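Local coordinates for protein DNA fragmentation factor 40 KDA subunit (PDB 1V0D) that acts as the caspase-activated nuclease that cuts DNA and induces chromatin condensation during apoptosis, at residues A135-D141 / S150-S156; S208-R212 / E224-S228; H127-I133 / N245-E251. The contacts are given in a common frame with arbitrary orientation. Residue numbers count along the deposited sequence, not the author numbering.

Contact 1. Residues A135-D141 / S150-S156; sequences AETREQD and SRFRNKS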
loop_
_atom_site.group_PDB
_atom_site.type_symbol
_atom_site.label_atom_id
_atom_site.label_comp_id
_atom_site.label_asym_id
_atom_site.label_seq_id
_atom_site.Cartn_x
_atom_site.Cartn_y
_atom_site.Cartn_z
ATOM N N ALA A 135 6.307 -21.503 -11.672
ATOM C CA ALA A 135 7.690 -21.541 -11.188
ATOM C C ALA A 135 7.757 -21.362 -9.669
ATOM O O ALA A 135 7.023 -20.561 -9.098
ATOM C CB ALA A 135 8.513 -20.464 -11.881
ATOM N N GLU A 136 8.648 -22.092 -9.013
ATOM C CA GLU A 136 8.753 -21.995 -7.563
ATOM C C GLU A 136 10.116 -21.548 -7.057
ATOM O O GLU A 136 10.221 -20.898 -6.010
ATOM C CB GLU A 136 8.415 -23.346 -6.931
ATOM C CG GLU A 136 8.485 -23.356 -5.414
ATOM C CD GLU A 136 7.325 -22.606 -4.755
ATOM O OE1 GLU A 136 7.436 -22.297 -3.545
ATOM O OE2 GLU A 136 6.301 -22.340 -5.434
ATOM N N THR A 137 11.159 -21.900 -7.802
ATOM C CA THR A 137 12.520 -21.562 -7.411
ATOM C C THR A 137 13.092 -20.332 -8.082
ATOM O O THR A 137 12.681 -19.949 -9.184
ATOM C CB THR A 137 13.461 -22.716 -7.695
ATOM O OG1 THR A 137 12.862 -23.924 -7.224
ATOM C CG2 THR A 137 14.792 -22.504 -6.973
ATOM N N ARG A 138 14.058 -19.726 -7.398
ATOM C CA ARG A 138 14.735 -18.535 -7.882
ATOM C C ARG A 138 15.451 -18.876 -9.179
ATOM O O ARG A 138 15.600 -18.029 -10.065
ATOM C CB ARG A 138 15.735 -18.055 -6.838
ATOM C CG ARG A 138 16.204 -16.644 -7.047
ATOM C CD ARG A 138 16.833 -16.126 -5.780
ATOM N NE ARG A 138 16.899 -14.673 -5.771
ATOM C CZ ARG A 138 17.235 -13.953 -4.707
ATOM N NH1 ARG A 138 17.540 -14.560 -3.565
ATOM N NH2 ARG A 138 17.253 -12.625 -4.780
ATOM N N GLU A 139 15.885 -20.131 -9.278
ATOM C CA GLU A 139 16.578 -20.632 -10.455
ATOM C C GLU A 139 15.667 -20.581 -11.687
ATOM O O GLU A 139 16.063 -20.084 -12.736
ATOM C CB GLU A 139 17.033 -22.077 -10.210
ATOM C CG GLU A 139 17.913 -22.681 -11.308
ATOM C CD GLU A 139 19.335 -22.113 -11.314
ATOM O OE1 GLU A 139 20.021 -22.192 -10.264
ATOM O OE2 GLU A 139 19.767 -21.594 -12.373
ATOM N N GLN A 140 14.444 -21.085 -11.554
ATOM C CA GLN A 140 13.504 -21.106 -12.673
ATOM C C GLN A 140 12.678 -19.844 -12.911
ATOM O O GLN A 140 11.866 -19.808 -13.836
ATOM C CB GLN A 140 12.565 -22.304 -12.550
ATOM C CG GLN A 140 12.304 -22.751 -11.131
ATOM C CD GLN A 140 11.331 -23.909 -11.086
ATOM O OE1 GLN A 140 11.151 -24.547 -10.047
ATOM N NE2 GLN A 140 10.687 -24.186 -12.221
ATOM N N ASP A 141 12.878 -18.820 -12.086
ATOM C CA ASP A 141 12.153 -17.558 -12.246
ATOM C C ASP A 141 12.750 -16.500 -11.339
ATOM O O ASP A 141 12.077 -15.966 -10.462
ATOM C CB ASP A 141 10.665 -17.742 -11.928
ATOM C CG ASP A 141 9.847 -16.478 -12.179
ATOM O OD1 ASP A 141 10.057 -15.813 -13.219
ATOM O OD2 ASP A 141 8.981 -16.160 -11.340
ATOM N N SER A 150 19.529 -12.858 -0.502
ATOM C CA SER A 150 19.885 -14.113 -1.148
ATOM C C SER A 150 19.347 -15.343 -0.450
ATOM O O SER A 150 19.038 -16.335 -1.107
ATOM C CB SER A 150 21.398 -14.217 -1.284
ATOM O OG SER A 150 21.888 -13.147 -2.073
ATOM N N ARG A 151 19.239 -15.284 0.874
ATOM C CA ARG A 151 18.736 -16.413 1.654
ATOM C C ARG A 151 17.448 -16.974 1.053
ATOM O O ARG A 151 17.132 -18.151 1.239
ATOM C CB ARG A 151 18.480 -15.974 3.099
ATOM C CG ARG A 151 17.585 -14.752 3.169
ATOM C CD ARG A 151 17.728 -13.965 4.459
ATOM N NE ARG A 151 16.766 -14.367 5.476
ATOM C CZ ARG A 151 16.296 -13.544 6.411
ATOM N NH1 ARG A 151 16.701 -12.277 6.447
ATOM N NH2 ARG A 151 15.427 -13.985 7.316
ATOM N N PHE A 152 16.717 -16.134 0.324
ATOM C CA PHE A 152 15.462 -16.558 -0.281
ATOM C C PHE A 152 15.644 -17.227 -1.634
ATOM O O PHE A 152 15.853 -16.573 -2.656
ATOM C CB PHE A 152 14.503 -15.365 -0.386
ATOM C CG PHE A 152 14.129 -14.783 0.949
ATOM C CD1 PHE A 152 14.269 -13.423 1.198
ATOM C CD2 PHE A 152 13.699 -15.608 1.981
ATOM C CE1 PHE A 152 13.992 -12.894 2.460
ATOM C CE2 PHE A 152 13.421 -15.091 3.243
ATOM C CZ PHE A 152 13.571 -13.733 3.484
ATOM N N ARG A 153 15.557 -18.552 -1.616
ATOM C CA ARG A 153 15.709 -19.377 -2.806
ATOM C C ARG A 153 14.341 -19.775 -3.364
ATOM O O ARG A 153 14.150 -19.884 -4.578
ATOM C CB ARG A 153 16.476 -20.656 -2.447
ATOM C CG ARG A 153 17.924 -20.468 -2.006
ATOM C CD ARG A 153 18.873 -20.502 -3.206
ATOM N NE ARG A 153 18.998 -19.206 -3.875
ATOM C CZ ARG A 153 19.322 -19.050 -5.156
ATOM N NH1 ARG A 153 19.549 -20.109 -5.927
ATOM N NH2 ARG A 153 19.431 -17.829 -5.667
ATOM N N ASN A 154 13.395 -19.990 -2.458
ATOM C CA ASN A 154 12.060 -20.435 -2.823
ATOM C C ASN A 154 11.000 -19.350 -2.662
ATOM O O ASN A 154 11.128 -18.478 -1.808
ATOM C CB ASN A 154 11.700 -21.644 -1.952
ATOM C CG ASN A 154 10.468 -22.367 -2.447
ATOM O OD1 ASN A 154 9.947 -23.276 -1.788
ATOM N ND2 ASN A 154 9.993 -21.971 -3.626
ATOM N N LYS A 155 9.953 -19.405 -3.482
ATOM C CA LYS A 155 8.867 -18.431 -3.390
ATOM C C LYS A 155 8.037 -18.640 -2.113
ATOM O O LYS A 155 7.900 -17.723 -1.292
ATOM C CB LYS A 155 7.948 -18.527 -4.608
ATOM C CG LYS A 155 8.532 -17.959 -5.892
ATOM C CD LYS A 155 7.512 -18.025 -7.016
ATOM C CE LYS A 155 8.086 -17.517 -8.318
ATOM N NZ LYS A 155 7.167 -17.805 -9.453
ATOM N N SER A 156 7.476 -19.839 -1.955
ATOM C CA SER A 156 6.679 -20.155 -0.771
ATOM C C SER A 156 7.448 -19.709 0.452
ATOM O O SER A 156 6.890 -19.121 1.374
ATOM C CB SER A 156 6.422 -21.661 -0.662
ATOM O OG SER A 156 5.501 -22.103 -1.643
#
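Arg138, Lys155 and Glu136 carry most of this contact, in which two nearly adjacent parts of the chain come together just ahead of helix 155-175. Start with Arg138: its backbone N donates to Arg153 O at 2.8 Å, while its extended side chain reaches along 150-156, where NH1 makes a weak hydrogen bond to Phe152 O (2.8 Å). The same guanidinium also bonds to the carbonyls of Glu149 and Leu148, so it gathers up the backbone of this loop. Arg153 folds back over it, one guanidinium face lying on Arg138 CB despite the like charges, with Arg138 NE and Arg153 NH2 4.0 Å apart. On the other side of the pairing, Lys155 N donates to Glu136 O (2.9 Å). These two backbone bonds flank Thr137 and Asn154, which form a single antiparallel bridge of the non-hydrogen-bonded kind rather than a developed sheet. Asn154 is the N-cap residue, and the first turn of the helix finds an acceptor in the partner segment: Glu136 OE1 takes hydrogen bonds from Ser156 N (2.9 Å) and Ser156 OG (2.7 Å), putting a negative charge at the positive end of the helix dipole. Glu136 OE2 pairs with Arg212. Lys155 runs out fully extended beyond CB, its ammonium NZ giving a hydrogen bond to Ala135 O (2.8 Å) and a salt bridge to Asp141 OD2 (3.1 Å). Tyr247 O takes a further bond from this ammonium, and Trp144 meets Lys155 in a cation-pi contact.

Contact 2. Residues S208-R212 / E224-S228; sequences SYFDR and EGWFS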
loop_
_atom_site.group_PDB
_atom_site.type_symbol
_atom_site.label_atom_id
_atom_site.label_comp_id
_atom_site.label_asym_id
_atom_site.label_seq_id
_atom_site.Cartn_x
_atom_site.Cartn_y
_atom_site.Cartn_z
ATOM N N SER A 208 2.490 -20.180 7.732
ATOM C CA SER A 208 1.813 -21.167 6.911
ATOM C C SER A 208 0.653 -20.543 6.128
ATOM O O SER A 208 0.310 -20.982 5.033
ATOM C CB SER A 208 1.309 -22.280 7.822
ATOM O OG SER A 208 0.284 -23.005 7.191
ATOM N N TYR A 209 0.056 -19.500 6.689
ATOM C CA TYR A 209 -1.058 -18.841 6.027
ATOM C C TYR A 209 -0.770 -18.388 4.600
ATOM O O TYR A 209 -1.665 -18.412 3.764
ATOM C CB TYR A 209 -1.530 -17.619 6.831
ATOM C CG TYR A 209 -2.253 -17.933 8.120
ATOM C CD1 TYR A 209 -2.904 -19.151 8.305
ATOM C CD2 TYR A 209 -2.324 -16.991 9.147
ATOM C CE1 TYR A 209 -3.607 -19.421 9.484
ATOM C CE2 TYR A 209 -3.026 -17.253 10.327
ATOM C CZ TYR A 209 -3.660 -18.466 10.485
ATOM O OH TYR A 209 -4.350 -18.727 11.641
ATOM N N PHE A 210 0.464 -17.974 4.313
ATOM C CA PHE A 210 0.789 -17.481 2.970
ATOM C C PHE A 210 1.426 -18.455 2.008
ATOM O O PHE A 210 1.512 -18.158 0.819
ATOM C CB PHE A 210 1.704 -16.255 3.034
ATOM C CG PHE A 210 1.015 -14.991 3.451
ATOM C CD1 PHE A 210 -0.331 -14.990 3.809
ATOM C CD2 PHE A 210 1.725 -13.796 3.515
ATOM C CE1 PHE A 210 -0.952 -13.820 4.225
ATOM C CE2 PHE A 210 1.113 -12.623 3.931
ATOM C CZ PHE A 210 -0.228 -12.636 4.288
ATOM N N ASP A 211 1.877 -19.610 2.481
ATOM C CA ASP A 211 2.526 -20.518 1.551
ATOM C C ASP A 211 1.697 -21.687 1.033
ATOM O O ASP A 211 1.199 -22.517 1.798
ATOM C CB ASP A 211 3.881 -20.972 2.135
ATOM C CG ASP A 211 3.950 -22.453 2.442
ATOM O OD1 ASP A 211 3.667 -22.829 3.596
ATOM O OD2 ASP A 211 4.305 -23.238 1.534
ATOM N N ARG A 212 1.518 -21.709 -0.287
ATOM C CA ARG A 212 0.781 -22.774 -0.938
ATOM C C ARG A 212 1.555 -24.035 -0.601
ATOM O O ARG A 212 2.610 -23.975 0.031
ATOM C CB ARG A 212 0.740 -22.540 -2.452
ATOM C CG ARG A 212 2.096 -22.265 -3.111
ATOM C CD ARG A 212 1.941 -21.898 -4.603
ATOM N NE ARG A 212 3.228 -21.794 -5.299
ATOM C CZ ARG A 212 3.384 -21.353 -6.549
ATOM N NH1 ARG A 212 2.335 -20.963 -7.267
ATOM N NH2 ARG A 212 4.594 -21.316 -7.090
ATOM N N GLU A 224 -2.182 -23.266 -5.803
ATOM C CA GLU A 224 -1.526 -22.563 -6.907
ATOM C C GLU A 224 -1.061 -21.178 -6.455
ATOM O O GLU A 224 -0.339 -20.488 -7.177
ATOM C CB GLU A 224 -2.467 -22.411 -8.115
ATOM C CG GLU A 224 -2.764 -23.701 -8.863
ATOM C CD GLU A 224 -3.495 -24.731 -8.003
ATOM O OE1 GLU A 224 -4.584 -24.394 -7.468
ATOM O OE2 GLU A 224 -2.988 -25.874 -7.868
ATOM N N GLY A 225 -1.481 -20.772 -5.261
ATOM C CA GLY A 225 -1.085 -19.473 -4.750
ATOM C C GLY A 225 -2.119 -18.363 -4.887
ATOM O O GLY A 225 -1.780 -17.194 -4.695
ATOM N N TRP A 226 -3.370 -18.704 -5.202
ATOM C CA TRP A 226 -4.419 -17.689 -5.343
ATOM C C TRP A 226 -5.160 -17.308 -4.053
ATOM O O TRP A 226 -5.792 -18.159 -3.416
ATOM C CB TRP A 226 -5.456 -18.132 -6.375
ATOM C CG TRP A 226 -5.011 -17.965 -7.792
ATOM C CD1 TRP A 226 -4.467 -18.918 -8.607
ATOM C CD2 TRP A 226 -5.049 -16.757 -8.554
ATOM N NE1 TRP A 226 -4.163 -18.376 -9.832
ATOM C CE2 TRP A 226 -4.510 -17.050 -9.828
ATOM C CE3 TRP A 226 -5.483 -15.453 -8.284
ATOM C CZ2 TRP A 226 -4.394 -16.082 -10.836
ATOM C CZ3 TRP A 226 -5.367 -14.491 -9.283
ATOM C CH2 TRP A 226 -4.827 -14.812 -10.544
ATOM N N PHE A 227 -5.092 -16.028 -3.678
ATOM C CA PHE A 227 -5.777 -15.538 -2.483
ATOM C C PHE A 227 -7.014 -14.745 -2.890
ATOM O O PHE A 227 -7.002 -14.037 -3.897
ATOM C CB PHE A 227 -4.877 -14.630 -1.654
ATOM C CG PHE A 227 -3.637 -15.294 -1.145
ATOM C CD1 PHE A 227 -2.551 -15.520 -1.990
ATOM C CD2 PHE A 227 -3.532 -15.667 0.194
ATOM C CE1 PHE A 227 -1.369 -16.107 -1.505
ATOM C CE2 PHE A 227 -2.354 -16.255 0.691
ATOM C CZ PHE A 227 -1.273 -16.473 -0.159
ATOM N N SER A 228 -8.086 -14.872 -2.113
ATOM C CA SER A 228 -9.325 -14.156 -2.396
ATOM C C SER A 228 -9.608 -13.177 -1.287
ATOM O O SER A 228 -9.485 -13.509 -0.108
ATOM C CB SER A 228 -10.500 -15.117 -2.505
ATOM O OG SER A 228 -10.477 -15.815 -3.735
#
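This is a buried contact between the chain after helix 186-202 and strand 227-228 with the turn leading into it, polar at one end and aromatic at the other. At the polar end Arg212, extended beyond chi1, places NH1 2.7 Å from Glu224 O in a hydrogen bond in the guanidinium plane, while NH2 is held by a salt bridge to Glu136. Gly225 beside it has positive phi, and a CB there would be jammed against the preceding carbonyl. At the aromatic end Phe227 turns its ring edge to two carbonyls, with CZ 3.4 Å from Phe210 O and CE2 3.8 Å from Tyr209 O. The Phe210 and Phe227 rings meet obliquely, centroids 5.7 Å apart and planes at 83°, and Phe256 joins both. Phe227 belongs to the strand pair 227-228/243-244, whose ends run into the zinc ligands Cys229 and His242. With the Phe227 side chain about 11 Å from the zinc ion, this is a small aromatic core next to the zinc-bound part of a nuclease of the His-Me finger clan.

Contact 3. Residues H127-I133 / N245-E251; sequences HHVSQNI and NPYGNRE
A capped helix start meets a helix exit: Asn249 is the N-cap of helix 250-255, and it sits against the chain leaving helix 116-129. The exit bends through an inverse gamma turn centred on Ser130 (phi/psi -66/66), then runs through Gln131 (-131/153) and Asn132 (-144/66). Opposite it, residues 245-248 make a type I-like beta turn (Pro246 -57/-13, Tyr247 -82/-15) closed by Gly248 N to Asn245 O, 3.2 Å, before Asn249 opens to 180/142. Gly248 (-112/29) and Ile133 (-57/-43, chi1 m, chi2 t) bring their CA atoms to 3.5 Å. A side chain would not fit at Gly248, since a CB would stand 2.3 Å from Ile133 CG1. One backbone hydrogen bond crosses, Asn132 N to Gly248 O at 2.9 Å. Asn249 (chi1 t) aims its CB at the partner; its OD1 accepts from Ser252 N and, weakly, from Glu251 N (2.7 Å). Tyr247 leads its ring away to bond through OH with Phe210 O. Glu251 carries the contact into the dimer, since OE1 bonds to the zinc ligand His242 of the second subunit. His127 (chi1 t) offers its ring edge to Asn249, with CD2 3.0 Å from ND2, and a ring face to Glu251, whose OE2 lies 4.1 Å from His127 NE2.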
loop_
_atom_site.group_PDB
_atom_site.type_symbol
_atom_site.label_atom_id
_atom_site.label_comp_id
_atom_site.label_asym_id
_atom_site.label_seq_id
_atom_site.Cartn_x
_atom_site.Cartn_y
_atom_site.Cartn_z
ATOM N N HIS A 127 0.973 -7.001 -17.916
ATOM C CA HIS A 127 1.209 -7.459 -16.553
ATOM C C HIS A 127 0.537 -8.802 -16.369
ATOM O O HIS A 127 1.175 -9.781 -15.998
ATOM C CB HIS A 127 0.622 -6.482 -15.533
ATOM C CG HIS A 127 0.679 -6.983 -14.120
ATOM N ND1 HIS A 127 -0.374 -6.850 -13.237
ATOM C CD2 HIS A 127 1.664 -7.615 -13.437
ATOM C CE1 HIS A 127 -0.040 -7.379 -12.074
ATOM N NE2 HIS A 127 1.190 -7.850 -12.167
ATOM N N HIS A 128 -0.762 -8.829 -16.640
ATOM C CA HIS A 128 -1.569 -10.031 -16.498
ATOM C C HIS A 128 -0.967 -11.243 -17.189
ATOM O O HIS A 128 -1.023 -12.354 -16.662
ATOM C CB HIS A 128 -2.966 -9.773 -17.048
ATOM C CG HIS A 128 -3.918 -10.903 -16.831
ATOM N ND1 HIS A 128 -3.775 -12.126 -17.449
ATOM C CD2 HIS A 128 -5.034 -10.994 -16.069
ATOM C CE1 HIS A 128 -4.761 -12.923 -17.077
ATOM N NE2 HIS A 128 -5.540 -12.260 -16.240
ATOM N N VAL A 129 -0.383 -11.026 -18.360
ATOM C CA VAL A 129 0.208 -12.115 -19.123
ATOM C C VAL A 129 1.652 -12.445 -18.751
ATOM O O VAL A 129 1.998 -13.615 -18.648
ATOM C CB VAL A 129 0.122 -11.831 -20.630
ATOM C CG1 VAL A 129 0.774 -12.952 -21.407
ATOM C CG2 VAL A 129 -1.333 -11.695 -21.040
ATOM N N SER A 130 2.493 -11.429 -18.561
ATOM C CA SER A 130 3.894 -11.652 -18.187
ATOM C C SER A 130 3.928 -12.263 -16.799
ATOM O O SER A 130 4.420 -11.649 -15.855
ATOM C CB SER A 130 4.674 -10.331 -18.150
ATOM O OG SER A 130 4.861 -9.777 -19.442
ATOM N N GLN A 131 3.412 -13.476 -16.675
ATOM C CA GLN A 131 3.366 -14.141 -15.385
ATOM C C GLN A 131 3.906 -15.570 -15.419
ATOM O O GLN A 131 3.864 -16.239 -16.451
ATOM C CB GLN A 131 1.916 -14.121 -14.877
ATOM C CG GLN A 131 1.458 -15.380 -14.157
ATOM C CD GLN A 131 1.198 -16.543 -15.103
ATOM O OE1 GLN A 131 0.404 -16.427 -16.040
ATOM N NE2 GLN A 131 1.862 -17.672 -14.855
ATOM N N ASN A 132 4.417 -16.031 -14.284
ATOM C CA ASN A 132 4.934 -17.387 -14.194
ATOM C C ASN A 132 4.649 -18.000 -12.819
ATOM O O ASN A 132 5.559 -18.281 -12.026
ATOM C CB ASN A 132 6.429 -17.406 -14.483
ATOM C CG ASN A 132 6.983 -18.812 -14.543
ATOM O OD1 ASN A 132 6.231 -19.793 -14.502
ATOM N ND2 ASN A 132 8.301 -18.921 -14.646
ATOM N N ILE A 133 3.360 -18.205 -12.560
ATOM C CA ILE A 133 2.873 -18.770 -11.307
ATOM C C ILE A 133 3.460 -20.141 -10.993
ATOM O O ILE A 133 3.846 -20.424 -9.855
ATOM C CB ILE A 133 1.352 -18.916 -11.347
ATOM C CG1 ILE A 133 0.711 -17.555 -11.576
ATOM C CG2 ILE A 133 0.858 -19.533 -10.060
ATOM C CD1 ILE A 133 -0.786 -17.630 -11.778
ATOM N N ASN A 245 -2.349 -13.428 -7.019
ATOM C CA ASN A 245 -1.439 -14.559 -6.911
ATOM C C ASN A 245 -0.025 -14.019 -6.827
ATOM O O ASN A 245 0.671 -13.886 -7.834
ATOM C CB ASN A 245 -1.586 -15.500 -8.108
ATOM C CG ASN A 245 -0.843 -16.819 -7.908
ATOM O OD1 ASN A 245 -1.274 -17.867 -8.397
ATOM N ND2 ASN A 245 0.281 -16.772 -7.195
ATOM N N PRO A 246 0.425 -13.704 -5.607
ATOM C CA PRO A 246 1.773 -13.167 -5.391
ATOM C C PRO A 246 2.891 -14.059 -5.924
ATOM O O PRO A 246 4.029 -13.622 -6.035
ATOM C CB PRO A 246 1.834 -13.007 -3.874
ATOM C CG PRO A 246 0.970 -14.138 -3.394
ATOM C CD PRO A 246 -0.216 -14.047 -4.325
ATOM N N TYR A 247 2.567 -15.302 -6.262
ATOM C CA TYR A 247 3.583 -16.227 -6.747
ATOM C C TYR A 247 3.973 -16.137 -8.214
ATOM O O TYR A 247 5.002 -16.698 -8.606
ATOM C CB TYR A 247 3.178 -17.679 -6.491
ATOM C CG TYR A 247 3.164 -18.096 -5.052
ATOM C CD1 TYR A 247 2.042 -17.870 -4.254
ATOM C CD2 TYR A 247 4.254 -18.754 -4.490
ATOM C CE1 TYR A 247 1.999 -18.293 -2.932
ATOM C CE2 TYR A 247 4.223 -19.184 -3.164
ATOM C CZ TYR A 247 3.087 -18.948 -2.396
ATOM O OH TYR A 247 3.032 -19.371 -1.095
ATOM N N GLY A 248 3.195 -15.455 -9.042
ATOM C CA GLY A 248 3.577 -15.459 -10.441
ATOM C C GLY A 248 4.068 -14.177 -11.062
ATOM O O GLY A 248 3.952 -14.010 -12.276
ATOM N N ASN A 249 4.671 -13.297 -10.274
ATOM C CA ASN A 249 5.075 -12.023 -10.834
ATOM C C ASN A 249 5.730 -11.193 -9.731
ATOM O O ASN A 249 5.297 -11.230 -8.579
ATOM C CB ASN A 249 3.794 -11.364 -11.341
ATOM C CG ASN A 249 4.016 -10.044 -11.979
ATOM O OD1 ASN A 249 4.592 -9.140 -11.380
ATOM N ND2 ASN A 249 3.528 -9.901 -13.206
ATOM N N ARG A 250 6.776 -10.449 -10.075
ATOM C CA ARG A 250 7.468 -9.618 -9.097
ATOM C C ARG A 250 6.549 -8.522 -8.579
ATOM O O ARG A 250 6.424 -8.319 -7.376
ATOM C CB ARG A 250 8.709 -8.976 -9.713
ATOM C CG ARG A 250 9.313 -7.930 -8.818
ATOM C CD ARG A 250 10.505 -7.230 -9.425
ATOM N NE ARG A 250 10.949 -6.178 -8.516
ATOM C CZ ARG A 250 10.569 -4.905 -8.595
ATOM N NH1 ARG A 250 9.743 -4.502 -9.563
ATOM N NH2 ARG A 250 10.974 -4.043 -7.668
ATOM N N GLU A 251 5.914 -7.807 -9.496
ATOM C CA GLU A 251 5.010 -6.732 -9.123
ATOM C C GLU A 251 3.860 -7.288 -8.291
ATOM O O GLU A 251 3.334 -6.618 -7.397
ATOM C CB GLU A 251 4.469 -6.059 -10.377
ATOM C CG GLU A 251 3.551 -4.891 -10.106
ATOM C CD GLU A 251 3.307 -4.059 -11.353
ATOM O OE1 GLU A 251 4.306 -3.569 -11.940
ATOM O OE2 GLU A 251 2.126 -3.897 -11.740
#

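From the N terminus, residues 127-133 come first, leaving helix 116-129, and wait for 245-251 to close contact 3, a loop of more than a hundred residues. Within that loop the other two contacts follow in series: contact 1 closes a short loop ahead of helix 155-175, and contact 2 closes another after helix 186-202. All three touch one another: Tyr247 reaches both other contacts, its O to Lys155 and its OH to the 208-212 backbone, while Glu136 and Arg212 join contacts 1 and 2. Together they join the end of helix 116-129, the start of helix 155-175 and the chain flanking the zinc-site strand pair 227-228/243-244.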